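Local coordinates for HTH-type transcriptional regulator PrpR (Mycobacterium tuberculosis, PDB 6D2S), which regulates transcription of the genes for short-chain fatty acid catabolism through the glyoxylate and methylcitrate cycles, as both activator and repressor, at residues 8-16 with 195-203; 55-66 with 76-87. All coordinates share one frame; numbering follows the deposited sequence.

Interaction 1. Residues 8-16 with 195-203; sequences RDFFYDRNN and SKRQSATAF. With CA (calcium ion), chain B; NA (sodium ion), chain G.
The Tyr12 ring meets segment 195-203 along its edge, where the carbonyl oxygen of Thr201 lies in the ring plane, 2.9 Å from Tyr12 OH and 3.1 Å from CE1. Ala202 CB approaches the same hydroxyl obliquely. The second flat group, the Arg197 guanidinium, carries Arg8 CA over one face, while its NH2 comes obliquely to within 3.6 Å of Phe11 CB. A bend at chi2 (-59°) turns the Arg197 chain back toward the helix, and the aliphatic CG of Arg8 rests 3.8 Å from Arg197 NE. A metal ion can knit a helix end to the loop that follows a strand, and sodium does so here: Asn15 OD1 binds it at 2.6 Å and Ser199 O at 2.1 Å, with three waters completing the observed shell. One of those waters also donates to both Tyr12 O and Gln198 O. Asn15 is presented by a Schellman motif that ends the helix, in which Asn16 N reaches back to Phe11 O. On another side of the helix, Asp9 and Asp13, one turn apart, each chelate a calcium ion through both carboxylate oxygens. The contact joins helix 3-13 to strand 194-198, which is at the edge of the antiparallel sheet within this chain and pairs there with strand 183-189.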
loop_
_atom_site.group_PDB
_atom_site.type_symbol
_atom_site.label_atom_id
_atom_site.label_comp_id
_atom_site.label_asym_id
_atom_site.label_seq_id
_atom_site.Cartn_x
_atom_site.Cartn_y
_atom_site.Cartn_z
ATOM N N ARG A 8 0.349 -2.375 -14.388
ATOM C CA ARG A 8 1.127 -3.392 -13.683
ATOM C C ARG A 8 2.546 -3.472 -14.236
ATOM O O ARG A 8 3.512 -3.539 -13.468
ATOM C CB ARG A 8 0.447 -4.756 -13.778
ATOM C CG ARG A 8 1.205 -5.866 -13.049
ATOM C CD ARG A 8 0.563 -7.243 -13.254
ATOM N NE ARG A 8 0.626 -7.703 -14.641
ATOM C CZ ARG A 8 -0.434 -7.878 -15.425
ATOM N NH1 ARG A 8 -1.655 -7.641 -14.960
ATOM N NH2 ARG A 8 -0.277 -8.300 -16.673
ATOM N N ASP A 9 2.689 -3.455 -15.567
ATOM C CA ASP A 9 4.028 -3.446 -16.153
ATOM C C ASP A 9 4.786 -2.178 -15.775
ATOM O O ASP A 9 5.999 -2.224 -15.525
ATOM C CB ASP A 9 3.964 -3.591 -17.675
ATOM C CG ASP A 9 5.337 -3.832 -18.280
ATOM O OD1 ASP A 9 6.120 -4.596 -17.675
ATOM O OD2 ASP A 9 5.659 -3.278 -19.348
ATOM N N PHE A 10 4.093 -1.037 -15.735
ATOM C CA PHE A 10 4.731 0.219 -15.350
ATOM C C PHE A 10 5.409 0.091 -13.985
ATOM O O PHE A 10 6.573 0.476 -13.804
ATOM C CB PHE A 10 3.685 1.340 -15.343
ATOM C CG PHE A 10 4.226 2.679 -14.927
ATOM C CD1 PHE A 10 4.687 3.577 -15.874
ATOM C CD2 PHE A 10 4.267 3.040 -13.584
ATOM C CE1 PHE A 10 5.189 4.815 -15.489
ATOM C CE2 PHE A 10 4.776 4.277 -13.193
ATOM C CZ PHE A 10 5.237 5.158 -14.143
ATOM N N PHE A 11 4.694 -0.456 -13.006
ATOM C CA PHE A 11 5.312 -0.614 -11.695
ATOM C C PHE A 11 6.355 -1.732 -11.703
ATOM O O PHE A 11 7.408 -1.592 -11.069
ATOM C CB PHE A 11 4.245 -0.837 -10.627
ATOM C CG PHE A 11 3.559 0.445 -10.184
ATOM C CD1 PHE A 11 4.122 1.244 -9.198
ATOM C CD2 PHE A 11 2.369 0.854 -10.776
ATOM C CE1 PHE A 11 3.489 2.430 -8.795
ATOM C CE2 PHE A 11 1.743 2.032 -10.392
ATOM C CZ PHE A 11 2.306 2.820 -9.393
ATOM N N TYR A 12 6.103 -2.818 -12.440
ATOM C CA TYR A 12 7.069 -3.917 -12.513
ATOM C C TYR A 12 8.423 -3.430 -13.020
ATOM O O TYR A 12 9.481 -3.780 -12.468
ATOM C CB TYR A 12 6.553 -5.033 -13.424
ATOM C CG TYR A 12 7.575 -6.127 -13.617
ATOM C CD1 TYR A 12 7.765 -7.096 -12.631
ATOM C CD2 TYR A 12 8.389 -6.172 -14.742
ATOM C CE1 TYR A 12 8.712 -8.098 -12.767
ATOM C CE2 TYR A 12 9.349 -7.184 -14.882
ATOM C CZ TYR A 12 9.501 -8.136 -13.885
ATOM O OH TYR A 12 10.451 -9.134 -14.011
ATOM N N ASP A 13 8.405 -2.654 -14.102
ATOM C CA ASP A 13 9.631 -2.139 -14.703
ATOM C C ASP A 13 10.397 -1.239 -13.760
ATOM O O ASP A 13 11.596 -1.017 -13.966
ATOM C CB ASP A 13 9.302 -1.357 -15.976
ATOM C CG ASP A 13 8.856 -2.256 -17.097
ATOM O OD1 ASP A 13 9.056 -3.479 -16.959
ATOM O OD2 ASP A 13 8.294 -1.753 -18.099
ATOM N N ARG A 14 9.728 -0.697 -12.745
ATOM C CA ARG A 14 10.369 0.185 -11.786
ATOM C C ARG A 14 10.619 -0.510 -10.449
ATOM O O ARG A 14 10.873 0.167 -9.448
ATOM C CB ARG A 14 9.527 1.456 -11.621
ATOM C CG ARG A 14 9.622 2.382 -12.865
ATOM C CD ARG A 14 8.410 3.313 -13.095
ATOM N NE ARG A 14 8.581 4.029 -14.373
ATOM C CZ ARG A 14 8.386 3.474 -15.568
ATOM N NH1 ARG A 14 7.992 2.207 -15.654
ATOM N NH2 ARG A 14 8.599 4.164 -16.685
ATOM N N ASN A 15 10.564 -1.851 -10.424
ATOM C CA ASN A 15 10.790 -2.644 -9.202
ATOM C C ASN A 15 9.791 -2.300 -8.098
ATOM O O ASN A 15 10.101 -2.419 -6.907
ATOM C CB ASN A 15 12.216 -2.460 -8.682
ATOM C CG ASN A 15 13.256 -2.886 -9.694
ATOM O OD1 ASN A 15 13.218 -4.011 -10.198
ATOM N ND2 ASN A 15 14.181 -1.985 -10.010
ATOM N N ASN A 16 8.592 -1.857 -8.482
ATOM C CA ASN A 16 7.539 -1.509 -7.526
ATOM C C ASN A 16 7.994 -0.432 -6.543
ATOM O O ASN A 16 7.528 -0.380 -5.399
ATOM C CB ASN A 16 7.050 -2.748 -6.770
ATOM C CG ASN A 16 6.302 -3.728 -7.669
ATOM O OD1 ASN A 16 5.618 -3.329 -8.611
ATOM N ND2 ASN A 16 6.429 -5.012 -7.377
ATOM N N SER A 195 -4.764 -9.922 -7.977
ATOM C CA SER A 195 -3.740 -8.969 -8.384
ATOM C C SER A 195 -2.409 -9.427 -7.801
ATOM O O SER A 195 -2.290 -9.607 -6.584
ATOM C CB SER A 195 -4.086 -7.556 -7.916
ATOM O OG SER A 195 -3.019 -6.658 -8.177
ATOM N N LYS A 196 -1.418 -9.628 -8.668
ATOM C CA LYS A 196 -0.103 -10.115 -8.276
ATOM C C LYS A 196 0.941 -9.067 -8.627
ATOM O O LYS A 196 0.926 -8.521 -9.735
ATOM C CB LYS A 196 0.224 -11.440 -8.973
ATOM C CG LYS A 196 1.540 -12.067 -8.540
ATOM C CD LYS A 196 1.926 -13.229 -9.441
ATOM C CE LYS A 196 2.832 -14.217 -8.717
ATOM N NZ LYS A 196 2.125 -14.914 -7.601
ATOM N N ARG A 197 1.846 -8.790 -7.689
ATOM C CA ARG A 197 2.916 -7.824 -7.898
ATOM C C ARG A 197 4.240 -8.451 -7.489
ATOM O O ARG A 197 4.371 -8.958 -6.373
ATOM C CB ARG A 197 2.660 -6.535 -7.106
ATOM C CG ARG A 197 1.469 -5.731 -7.610
ATOM C CD ARG A 197 1.661 -5.339 -9.074
ATOM N NE ARG A 197 0.582 -4.500 -9.596
ATOM C CZ ARG A 197 0.570 -3.171 -9.533
ATOM N NH1 ARG A 197 -0.452 -2.490 -10.040
ATOM N NH2 ARG A 197 1.577 -2.526 -8.962
ATOM N N GLN A 198 5.213 -8.429 -8.394
ATOM C CA GLN A 198 6.522 -9.015 -8.147
ATOM C C GLN A 198 7.585 -7.926 -8.117
ATOM O O GLN A 198 7.544 -6.983 -8.912
ATOM C CB GLN A 198 6.875 -10.047 -9.218
ATOM C CG GLN A 198 5.845 -11.144 -9.399
ATOM C CD GLN A 198 5.988 -11.841 -10.736
ATOM O OE1 GLN A 198 6.562 -12.927 -10.827
ATOM N NE2 GLN A 198 5.468 -11.217 -11.784
ATOM N N SER A 199 8.531 -8.056 -7.189
ATOM C CA SER A 199 9.694 -7.179 -7.146
ATOM C C SER A 199 10.896 -7.786 -7.857
ATOM O O SER A 199 11.473 -7.153 -8.741
ATOM C CB SER A 199 10.064 -6.846 -5.697
ATOM O OG SER A 199 10.161 -8.021 -4.912
ATOM N N ALA A 200 11.275 -9.015 -7.496
ATOM C CA ALA A 200 12.499 -9.622 -8.000
ATOM C C ALA A 200 12.272 -10.660 -9.087
ATOM O O ALA A 200 13.202 -10.940 -9.850
ATOM C CB ALA A 200 13.274 -10.278 -6.850
ATOM N N THR A 201 11.076 -11.243 -9.170
ATOM C CA THR A 201 10.815 -12.371 -10.046
ATOM C C THR A 201 10.216 -11.895 -11.370
ATOM O O THR A 201 9.946 -10.712 -11.577
ATOM C CB THR A 201 9.899 -13.386 -9.350
ATOM O OG1 THR A 201 8.703 -12.737 -8.899
ATOM C CG2 THR A 201 10.610 -14.015 -8.151
ATOM N N ALA A 202 10.015 -12.840 -12.280
ATOM C CA ALA A 202 9.420 -12.568 -13.579
ATOM C C ALA A 202 8.659 -13.809 -14.041
ATOM O O ALA A 202 8.923 -14.384 -15.093
ATOM C CB ALA A 202 10.495 -12.146 -14.579
ATOM N N PHE A 203 7.688 -14.239 -13.240
ATOM C CA PHE A 203 6.934 -15.458 -13.522
ATOM C C PHE A 203 5.989 -15.263 -14.704
ATOM O O PHE A 203 5.156 -14.356 -14.700
ATOM C CB PHE A 203 6.145 -15.897 -12.282
ATOM C CG PHE A 203 7.012 -16.273 -11.111
ATOM C CD1 PHE A 203 6.694 -15.853 -9.831
ATOM C CD2 PHE A 203 8.144 -17.054 -11.292
ATOM C CE1 PHE A 203 7.490 -16.195 -8.752
ATOM C CE2 PHE A 203 8.944 -17.402 -10.216
ATOM C CZ PHE A 203 8.615 -16.973 -8.946
HETATM CA CA CA B . 8.043 -4.024 -19.072
HETATM NA NA NA G . 12.385 -6.482 -10.570
HETATM O O HOH W 1 10.023 -5.649 -10.335
HETATM O O HOH W 2 11.702 -8.332 -11.349
HETATM O O HOH W 3 14.105 -7.440 -9.219
#

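Interaction 2. Residues 55-66 with 76-87; sequences VVIDDNLPDTAK and LRVAHWLMPGQR
Asp58 OD2 receives Arg77 NE at 2.7 Å in a salt bridge that uses the anti lone pair of the oxygen. The carboxylate and guanidinium planes stand 72° apart, and NE makes the bond, rather than a flat two-pronged pairing. A bend at chi3 (63°) brings the guanidinium against the loop after Asp58, with Leu61 CG over one face and Asp59 O at the edge; Arg77 NH1 has a further partner in His70. Along the strands the backbones illustrate the register of parallel strands, in which one residue bonds to two on its neighbour: Val56 N donates to Leu76 O and Val56 O accepts from Val78 N, then Asp58 repeats the pattern with Val78 O and His80 N. Val55, Ile57, Leu76 and Val78 share one face of the sheet, with Ile57 CD1 3.9 Å from Val78 CB. From the same face of the strand, Ile57 CG2 lies over a face of the Arg87 guanidinium, which is held by NH2 to His80 O and NE to Leu82 O. Asp59 CB makes a CH-pi contact over the His80 ring, 3.8 Å from its centroid. On the other flank of strand 75-79, Lys66 O accepts from Ala79 N at 2.9 Å, and the extended Lys66 chain runs past Trp81 CH2 and Leu82 CD2 to a weak bond with Gln86 OE1. A water links Trp81 NE1 to Ala65 O. Within the IrrE N-terminal-like domain, strand 75-79 is the centre of a three-stranded mixed sheet, parallel to 54-58 and antiparallel to 67-70; helices 39-51 and 84-99 pack against Val55.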
loop_
_atom_site.group_PDB
_atom_site.type_symbol
_atom_site.label_atom_id
_atom_site.label_comp_id
_atom_site.label_asym_id
_atom_site.label_seq_id
_atom_site.Cartn_x
_atom_site.Cartn_y
_atom_site.Cartn_z
ATOM N N VAL A 55 -9.563 20.421 5.128
ATOM C CA VAL A 55 -10.013 19.035 5.233
ATOM C C VAL A 55 -11.144 18.988 6.246
ATOM O O VAL A 55 -11.027 19.546 7.349
ATOM C CB VAL A 55 -8.863 18.102 5.655
ATOM C CG1 VAL A 55 -9.395 16.696 5.927
ATOM C CG2 VAL A 55 -7.762 18.081 4.601
ATOM N N VAL A 56 -12.253 18.355 5.873
ATOM C CA VAL A 56 -13.402 18.206 6.753
ATOM C C VAL A 56 -13.852 16.752 6.721
ATOM O O VAL A 56 -13.895 16.126 5.657
ATOM C CB VAL A 56 -14.553 19.151 6.352
ATOM C CG1 VAL A 56 -14.952 18.919 4.910
ATOM C CG2 VAL A 56 -15.737 18.977 7.283
ATOM N N ILE A 57 -14.169 16.210 7.885
ATOM C CA ILE A 57 -14.683 14.853 7.984
ATOM C C ILE A 57 -16.189 14.920 7.774
ATOM O O ILE A 57 -16.866 15.751 8.387
ATOM C CB ILE A 57 -14.339 14.235 9.349
ATOM C CG1 ILE A 57 -12.826 14.277 9.599
ATOM C CG2 ILE A 57 -14.911 12.818 9.464
ATOM C CD1 ILE A 57 -11.968 13.654 8.496
ATOM N N ASP A 58 -16.731 14.057 6.916
ATOM C CA ASP A 58 -18.134 14.228 6.542
ATOM C C ASP A 58 -18.814 12.885 6.310
ATOM O O ASP A 58 -18.168 11.882 5.999
ATOM C CB ASP A 58 -18.259 15.092 5.277
ATOM C CG ASP A 58 -19.511 15.943 5.265
ATOM O OD1 ASP A 58 -20.274 15.923 6.258
ATOM O OD2 ASP A 58 -19.728 16.648 4.252
ATOM N N ASP A 59 -20.126 12.879 6.481
ATOM C CA ASP A 59 -20.937 11.752 6.068
ATOM C C ASP A 59 -21.651 12.119 4.770
ATOM O O ASP A 59 -21.486 13.222 4.243
ATOM C CB ASP A 59 -21.905 11.338 7.180
ATOM C CG ASP A 59 -22.805 12.469 7.636
ATOM O OD1 ASP A 59 -22.428 13.651 7.497
ATOM O OD2 ASP A 59 -23.906 12.169 8.144
ATOM N N ASN A 60 -22.424 11.158 4.259
ATOM C CA ASN A 60 -23.192 11.273 3.012
ATOM C C ASN A 60 -22.352 11.794 1.845
ATOM O O ASN A 60 -22.823 12.565 1.007
ATOM C CB ASN A 60 -24.454 12.121 3.202
ATOM C CG ASN A 60 -24.160 13.545 3.605
ATOM O OD1 ASN A 60 -23.437 14.266 2.916
ATOM N ND2 ASN A 60 -24.749 13.973 4.721
ATOM N N LEU A 61 -21.112 11.334 1.761
ATOM C CA LEU A 61 -20.343 11.554 0.543
ATOM C C LEU A 61 -21.011 10.838 -0.629
ATOM O O LEU A 61 -21.406 9.674 -0.500
ATOM C CB LEU A 61 -18.914 11.049 0.702
ATOM C CG LEU A 61 -17.896 12.104 1.130
ATOM C CD1 LEU A 61 -18.192 12.577 2.541
ATOM C CD2 LEU A 61 -16.493 11.539 1.024
ATOM N N PRO A 62 -21.137 11.492 -1.784
ATOM C CA PRO A 62 -21.791 10.837 -2.924
ATOM C C PRO A 62 -21.183 9.468 -3.191
ATOM O O PRO A 62 -19.963 9.299 -3.190
ATOM C CB PRO A 62 -21.545 11.812 -4.084
ATOM C CG PRO A 62 -20.402 12.700 -3.629
ATOM C CD PRO A 62 -20.554 12.798 -2.142
ATOM N N ASP A 63 -22.053 8.475 -3.384
ATOM C CA ASP A 63 -21.641 7.133 -3.799
ATOM C C ASP A 63 -20.758 6.451 -2.756
ATOM O O ASP A 63 -19.923 5.607 -3.096
ATOM C CB ASP A 63 -20.926 7.173 -5.155
ATOM C CG ASP A 63 -21.848 7.588 -6.294
ATOM O OD1 ASP A 63 -22.768 6.812 -6.633
ATOM O OD2 ASP A 63 -21.658 8.695 -6.843
ATOM N N THR A 64 -20.939 6.800 -1.480
ATOM C CA THR A 64 -20.151 6.223 -0.389
ATOM C C THR A 64 -18.654 6.240 -0.707
ATOM O O THR A 64 -17.898 5.353 -0.297
ATOM C CB THR A 64 -20.623 4.801 -0.053
ATOM O OG1 THR A 64 -20.222 4.463 1.282
ATOM C CG2 THR A 64 -20.033 3.786 -1.017
ATOM N N ALA A 65 -18.211 7.252 -1.450
ATOM C CA ALA A 65 -16.789 7.420 -1.696
ATOM C C ALA A 65 -16.049 7.625 -0.374
ATOM O O ALA A 65 -16.646 7.951 0.656
ATOM C CB ALA A 65 -16.552 8.603 -2.631
ATOM N N LYS A 66 -14.725 7.425 -0.404
ATOM C CA LYS A 66 -13.923 7.724 0.781
ATOM C C LYS A 66 -13.515 9.190 0.851
ATOM O O LYS A 66 -13.111 9.657 1.923
ATOM C CB LYS A 66 -12.671 6.839 0.841
ATOM C CG LYS A 66 -12.961 5.353 1.025
ATOM C CD LYS A 66 -11.674 4.555 1.214
ATOM C CE LYS A 66 -11.962 3.072 1.449
ATOM N NZ LYS A 66 -10.730 2.336 1.884
ATOM N N LEU A 76 -11.573 19.468 1.029
ATOM C CA LEU A 76 -11.508 18.022 0.850
ATOM C C LEU A 76 -12.375 17.384 1.925
ATOM O O LEU A 76 -12.063 17.485 3.117
ATOM C CB LEU A 76 -10.075 17.500 0.946
ATOM C CG LEU A 76 -9.977 15.970 0.872
ATOM C CD1 LEU A 76 -10.412 15.464 -0.504
ATOM C CD2 LEU A 76 -8.561 15.494 1.192
ATOM N N ARG A 77 -13.460 16.737 1.507
ATOM C CA ARG A 77 -14.290 15.963 2.422
ATOM C C ARG A 77 -13.786 14.528 2.488
ATOM O O ARG A 77 -13.484 13.917 1.458
ATOM C CB ARG A 77 -15.753 16.005 1.974
ATOM C CG ARG A 77 -16.373 17.366 2.208
ATOM C CD ARG A 77 -17.627 17.544 1.373
ATOM N NE ARG A 77 -18.666 16.585 1.734
ATOM C CZ ARG A 77 -19.510 16.042 0.861
ATOM N NH1 ARG A 77 -19.423 16.347 -0.431
ATOM N NH2 ARG A 77 -20.438 15.188 1.273
ATOM N N VAL A 78 -13.679 14.002 3.700
ATOM C CA VAL A 78 -13.131 12.680 3.949
ATOM C C VAL A 78 -14.165 11.912 4.754
ATOM O O VAL A 78 -14.741 12.453 5.703
ATOM C CB VAL A 78 -11.782 12.754 4.695
ATOM C CG1 VAL A 78 -11.275 11.349 5.038
ATOM C CG2 VAL A 78 -10.761 13.523 3.860
ATOM N N ALA A 79 -14.415 10.663 4.357
ATOM C CA ALA A 79 -15.516 9.889 4.923
ATOM C C ALA A 79 -15.336 9.661 6.421
ATOM O O ALA A 79 -14.280 9.215 6.873
ATOM C CB ALA A 79 -15.631 8.536 4.214
ATOM N N HIS A 80 -16.404 9.920 7.176
ATOM C CA HIS A 80 -16.364 9.806 8.635
ATOM C C HIS A 80 -16.202 8.365 9.103
ATOM O O HIS A 80 -15.701 8.133 10.209
ATOM C CB HIS A 80 -17.645 10.404 9.227
ATOM C CG HIS A 80 -18.832 9.500 9.106
ATOM N ND1 HIS A 80 -19.366 9.131 7.890
ATOM C CD2 HIS A 80 -19.559 8.853 10.049
ATOM C CE1 HIS A 80 -20.383 8.310 8.089
ATOM N NE2 HIS A 80 -20.522 8.127 9.390
ATOM N N TRP A 81 -16.634 7.388 8.307
ATOM C CA TRP A 81 -16.525 6.005 8.755
ATOM C C TRP A 81 -15.111 5.445 8.627
ATOM O O TRP A 81 -14.884 4.291 9.008
ATOM C CB TRP A 81 -17.516 5.114 7.995
ATOM C CG TRP A 81 -17.461 5.218 6.501
ATOM C CD1 TRP A 81 -18.173 6.071 5.711
ATOM C CD2 TRP A 81 -16.654 4.428 5.613
ATOM N NE1 TRP A 81 -17.860 5.861 4.385
ATOM C CE2 TRP A 81 -16.929 4.862 4.300
ATOM C CE3 TRP A 81 -15.730 3.396 5.804
ATOM C CZ2 TRP A 81 -16.310 4.298 3.181
ATOM C CZ3 TRP A 81 -15.122 2.833 4.696
ATOM C CH2 TRP A 81 -15.414 3.287 3.401
ATOM N N LEU A 82 -14.158 6.227 8.122
ATOM C CA LEU A 82 -12.775 5.778 8.053
ATOM C C LEU A 82 -12.065 5.963 9.388
ATOM O O LEU A 82 -12.309 6.938 10.105
ATOM C CB LEU A 82 -12.013 6.554 6.977
ATOM C CG LEU A 82 -12.526 6.447 5.545
ATOM C CD1 LEU A 82 -11.759 7.417 4.650
ATOM C CD2 LEU A 82 -12.409 5.003 5.012
ATOM N N MET A 83 -11.188 5.011 9.722
ATOM C CA MET A 83 -10.316 5.162 10.876
ATOM C C MET A 83 -9.230 6.191 10.580
ATOM O O MET A 83 -8.997 6.544 9.419
ATOM C CB MET A 83 -9.684 3.823 11.252
ATOM C CG MET A 83 -10.665 2.795 11.771
ATOM S SD MET A 83 -11.458 3.343 13.288
ATOM C CE MET A 83 -10.050 3.508 14.381
ATOM N N PRO A 84 -8.553 6.697 11.619
ATOM C CA PRO A 84 -7.537 7.743 11.392
ATOM C C PRO A 84 -6.516 7.401 10.321
ATOM O O PRO A 84 -6.124 8.279 9.537
ATOM C CB PRO A 84 -6.888 7.887 12.774
ATOM C CG PRO A 84 -8.007 7.550 13.726
ATOM C CD PRO A 84 -8.751 6.419 13.055
ATOM N N GLY A 85 -6.083 6.143 10.248
ATOM C CA GLY A 85 -5.097 5.786 9.241
ATOM C C GLY A 85 -5.624 5.957 7.830
ATOM O O GLY A 85 -4.912 6.443 6.944
ATOM N N GLN A 86 -6.876 5.550 7.595
ATOM C CA GLN A 86 -7.456 5.723 6.263
ATOM C C GLN A 86 -7.830 7.172 5.988
ATOM O O GLN A 86 -7.742 7.617 4.839
ATOM C CB GLN A 86 -8.680 4.823 6.078
ATOM C CG GLN A 86 -8.378 3.578 5.244
ATOM C CD GLN A 86 -7.712 3.905 3.901
ATOM O OE1 GLN A 86 -8.349 4.423 2.974
ATOM N NE2 GLN A 86 -6.422 3.604 3.800
ATOM N N ARG A 87 -8.267 7.918 7.005
ATOM C CA ARG A 87 -8.417 9.360 6.817
ATOM C C ARG A 87 -7.107 9.972 6.330
ATOM O O ARG A 87 -7.080 10.727 5.354
ATOM C CB ARG A 87 -8.871 10.024 8.118
ATOM C CG ARG A 87 -10.268 9.603 8.557
ATOM C CD ARG A 87 -10.681 10.267 9.868
ATOM N NE ARG A 87 -12.000 9.803 10.296
ATOM C CZ ARG A 87 -12.724 10.375 11.257
ATOM N NH1 ARG A 87 -12.262 11.447 11.887
ATOM N NH2 ARG A 87 -13.919 9.886 11.577
HETATM O O HOH W 4 -18.866 7.450 2.175
#

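In the fold
The two contacts lie on opposite sides of the chain's centre, with their own centres about 31 Å apart and their nearest atoms about 15 Å apart. They differ in span. Interaction 2 ties together neighbouring pieces of the IrrE N-terminal-like domain, only ten residues apart, whereas interaction 1 joins the start of the chain to the GAF-clan C-terminal region across 179 residues, a span that includes all of interaction 2. Bound ions occur near both: sodium bridges the two segments of interaction 1, and a calcium ion is held by its helix alone, while the Gln86 side chain of interaction 2 lies about 7 Å from a calcium ion whose site includes Ala248, Asp250 and Leu252.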